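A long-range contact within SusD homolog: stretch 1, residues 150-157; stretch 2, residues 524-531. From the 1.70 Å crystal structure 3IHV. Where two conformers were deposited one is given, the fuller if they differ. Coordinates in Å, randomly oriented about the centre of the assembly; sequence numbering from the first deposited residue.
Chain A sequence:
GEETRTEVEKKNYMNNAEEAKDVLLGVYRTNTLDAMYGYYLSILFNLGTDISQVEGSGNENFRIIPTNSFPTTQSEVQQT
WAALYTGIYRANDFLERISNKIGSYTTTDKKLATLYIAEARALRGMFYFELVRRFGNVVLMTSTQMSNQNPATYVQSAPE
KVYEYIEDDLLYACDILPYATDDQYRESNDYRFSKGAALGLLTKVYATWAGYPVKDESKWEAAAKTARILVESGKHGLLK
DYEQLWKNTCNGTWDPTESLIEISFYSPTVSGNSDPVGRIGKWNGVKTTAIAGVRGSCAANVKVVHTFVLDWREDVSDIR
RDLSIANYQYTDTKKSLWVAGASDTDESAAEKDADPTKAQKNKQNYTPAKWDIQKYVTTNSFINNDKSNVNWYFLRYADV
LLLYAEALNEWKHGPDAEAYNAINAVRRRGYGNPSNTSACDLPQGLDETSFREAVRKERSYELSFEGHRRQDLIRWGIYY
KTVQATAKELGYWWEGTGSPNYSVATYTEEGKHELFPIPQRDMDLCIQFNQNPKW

Stretch 1 (150-157) NPATYVQS
Stretch 2 524-531: DLCIQFNQ

How do the two backbones run? In the first stretch, Pro151 to Thr153 form a 3-10 segment (phi/psi near -66/-10, -66/-17 and -86/-12), with Thr153 N bonded to Asn150 O at 2.9 Å; from Tyr154 (-77/133) the chain extends through Val155 and Gln156. In the second, Cys526 (-121/92) opens a type I turn through Ile527 (-59/-21) and Gln528 (-89/-6), closed by Phe529 N to Cys526 O at 3.0 Å, and Phe529 and Asn530 extend onward. Both chains advance in the same direction: Ala152 CA lies 5.1 Å from Cys526 CA, and Val155 CA 6.0 Å from Gln528 CA.

What joins the backbones, given that they share no direct backbone hydrogen bond? Side-chain amides and water do. Gln156 (chi1 m, chi2 t, chi3 -59°) pairs with the backbone of Asn530: Asn530 N donates to Gln156 OE1 at 2.9 Å, and Gln156 NE2 donates to Asn530 O at 3.0 Å. Gln528 (m, t, 67°) reaches back, its NE2 donating to Ala152 O at 2.9 Å. One water accepts from Gln528 N and donates to Pro151 O and Tyr154 O; another accepts from Gln156 N and donates to Gln156 OE1 and Gln528 O.

Which apolar groups fill the space between? Cys526 (m) brings SG to 3.8 Å from Pro151 CB and 3.9 Å from Tyr154 CD2, at the edge of the tyrosine ring. Tyr154 (m, chi2 -27°) sets its CB 3.9 Å from Phe529 CE1, while Ala152 CB meets Ile527 CG2 (chi1 t) at 4.1 Å.

How does Phe529 serve the glutamine? With chi1 -82° and chi2 13°, its ring offers a face to Gln156 CG, 4.3 Å from the centroid, a CH-pi contact that packs the glutamine's aliphatic portion while its amide bonds Asn530.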

# COMPACT_ATOMS: atom_id res chain seq x y z
N ASN A 150 17.08 -20.25 20.30
CA ASN A 150 17.10 -19.33 21.42
C ASN A 150 17.24 -17.90 20.86
O ASN A 150 18.13 -17.64 20.06
CB ASN A 150 18.27 -19.68 22.33
CG ASN A 150 18.21 -18.97 23.64
OD1 ASN A 150 18.17 -17.73 23.69
ND2 ASN A 150 18.24 -19.74 24.72
N PRO A 151 16.38 -16.96 21.29
CA PRO A 151 16.49 -15.60 20.72
C PRO A 151 17.77 -14.82 21.06
O PRO A 151 18.02 -13.78 20.42
CB PRO A 151 15.25 -14.89 21.22
CG PRO A 151 14.69 -15.74 22.25
CD PRO A 151 15.27 -17.09 22.23
N ALA A 152 18.59 -15.33 21.98
CA ALA A 152 19.89 -14.71 22.24
C ALA A 152 20.79 -14.88 21.01
O ALA A 152 21.81 -14.20 20.90
CB ALA A 152 20.55 -15.29 23.50
N THR A 153 20.43 -15.80 20.11
CA THR A 153 21.19 -16.06 18.89
C THR A 153 20.82 -15.15 17.71
O THR A 153 21.54 -15.11 16.73
CB THR A 153 21.02 -17.52 18.41
OG1 THR A 153 19.67 -17.71 17.95
CG2 THR A 153 21.51 -18.54 19.50
N TYR A 154 19.71 -14.41 17.83
CA TYR A 154 19.24 -13.54 16.75
C TYR A 154 20.02 -12.26 16.62
O TYR A 154 20.29 -11.58 17.59
CB TYR A 154 17.77 -13.19 16.92
CG TYR A 154 16.83 -14.36 16.84
CD1 TYR A 154 17.15 -15.50 16.11
CD2 TYR A 154 15.59 -14.29 17.44
CE1 TYR A 154 16.25 -16.56 16.02
CE2 TYR A 154 14.68 -15.33 17.35
CZ TYR A 154 15.02 -16.46 16.65
OH TYR A 154 14.12 -17.47 16.56
N VAL A 155 20.39 -11.95 15.39
CA VAL A 155 21.10 -10.72 15.10
C VAL A 155 20.44 -10.04 13.92
O VAL A 155 19.90 -10.69 13.00
CB VAL A 155 22.59 -10.94 14.80
CG1 VAL A 155 23.31 -11.51 16.02
CG2 VAL A 155 22.78 -11.83 13.59
N GLN A 156 20.47 -8.72 13.96
CA GLN A 156 19.94 -7.90 12.89
C GLN A 156 20.93 -7.90 11.75
O GLN A 156 22.13 -7.81 11.98
CB GLN A 156 19.72 -6.49 13.43
CG GLN A 156 18.53 -6.41 14.36
CD GLN A 156 18.62 -5.23 15.30
OE1 GLN A 156 19.58 -5.12 16.08
NE2 GLN A 156 17.63 -4.35 15.25
N SER A 157 20.44 -8.02 10.52
CA SER A 157 21.30 -7.96 9.34
C SER A 157 21.37 -6.53 8.80
O SER A 157 20.45 -5.76 8.97
CB SER A 157 20.77 -8.89 8.24
OG SER A 157 21.17 -10.23 8.52
N ASP A 524 13.52 -6.83 24.34
CA ASP A 524 13.64 -7.48 25.63
C ASP A 524 14.02 -8.96 25.56
O ASP A 524 14.59 -9.48 26.52
CB ASP A 524 12.33 -7.34 26.43
CG ASP A 524 12.06 -5.90 26.89
OD1 ASP A 524 12.95 -5.05 26.84
OD2 ASP A 524 10.93 -5.63 27.31
N LEU A 525 13.67 -9.63 24.48
CA LEU A 525 13.97 -11.05 24.32
C LEU A 525 15.26 -11.35 23.55
O LEU A 525 15.76 -12.45 23.66
CB LEU A 525 12.83 -11.75 23.59
CG LEU A 525 11.52 -11.90 24.37
CD1 LEU A 525 10.42 -12.30 23.40
CD2 LEU A 525 11.69 -12.89 25.48
N CYS A 526 15.79 -10.38 22.81
CA CYS A 526 16.93 -10.60 21.91
C CYS A 526 18.08 -9.67 22.36
O CYS A 526 18.15 -8.51 21.95
CB CYS A 526 16.50 -10.31 20.49
SG CYS A 526 15.12 -11.35 19.92
N ILE A 527 18.93 -10.20 23.21
CA ILE A 527 19.99 -9.44 23.84
C ILE A 527 20.99 -8.80 22.86
O ILE A 527 21.65 -7.84 23.24
CB ILE A 527 20.72 -10.31 24.88
CG1 ILE A 527 21.48 -9.46 25.91
CG2 ILE A 527 21.63 -11.34 24.17
CD1 ILE A 527 21.95 -10.27 27.16
N GLN A 528 21.10 -9.29 21.62
CA GLN A 528 22.04 -8.68 20.66
C GLN A 528 21.40 -7.55 19.85
O GLN A 528 22.10 -6.90 19.08
CB GLN A 528 22.58 -9.72 19.68
CG GLN A 528 23.33 -10.87 20.38
CD GLN A 528 24.14 -11.68 19.40
OE1 GLN A 528 25.11 -11.17 18.83
NE2 GLN A 528 23.76 -12.94 19.20
N PHE A 529 20.10 -7.32 19.99
CA PHE A 529 19.45 -6.27 19.19
C PHE A 529 19.83 -4.88 19.65
O PHE A 529 20.06 -4.67 20.84
CB PHE A 529 17.93 -6.35 19.32
CG PHE A 529 17.26 -7.37 18.45
CD1 PHE A 529 17.98 -8.36 17.77
CD2 PHE A 529 15.86 -7.37 18.35
CE1 PHE A 529 17.34 -9.28 17.01
CE2 PHE A 529 15.21 -8.31 17.56
CZ PHE A 529 15.96 -9.27 16.90
N ASN A 530 19.85 -3.97 18.68
CA ASN A 530 19.98 -2.54 18.90
C ASN A 530 18.66 -1.91 18.44
O ASN A 530 18.11 -2.27 17.38
CB ASN A 530 21.13 -1.95 18.09
CG ASN A 530 22.49 -2.29 18.66
OD1 ASN A 530 22.68 -2.36 19.90
ND2 ASN A 530 23.49 -2.42 17.78
N GLN A 531 18.15 -0.99 19.24
CA GLN A 531 16.98 -0.22 18.91
C GLN A 531 17.34 0.81 17.82
O GLN A 531 18.48 1.22 17.71
CB GLN A 531 16.42 0.46 20.17
CG GLN A 531 15.15 1.28 19.94
CD GLN A 531 14.04 0.49 19.29
OE1 GLN A 531 13.93 0.48 18.05
NE2 GLN A 531 13.28 -0.24 20.09
O HOH W 1 19.70 -11.49 20.26
O HOH W 2 24.15 -15.03 16.89
O HOH W 3 21.64 -7.30 16.19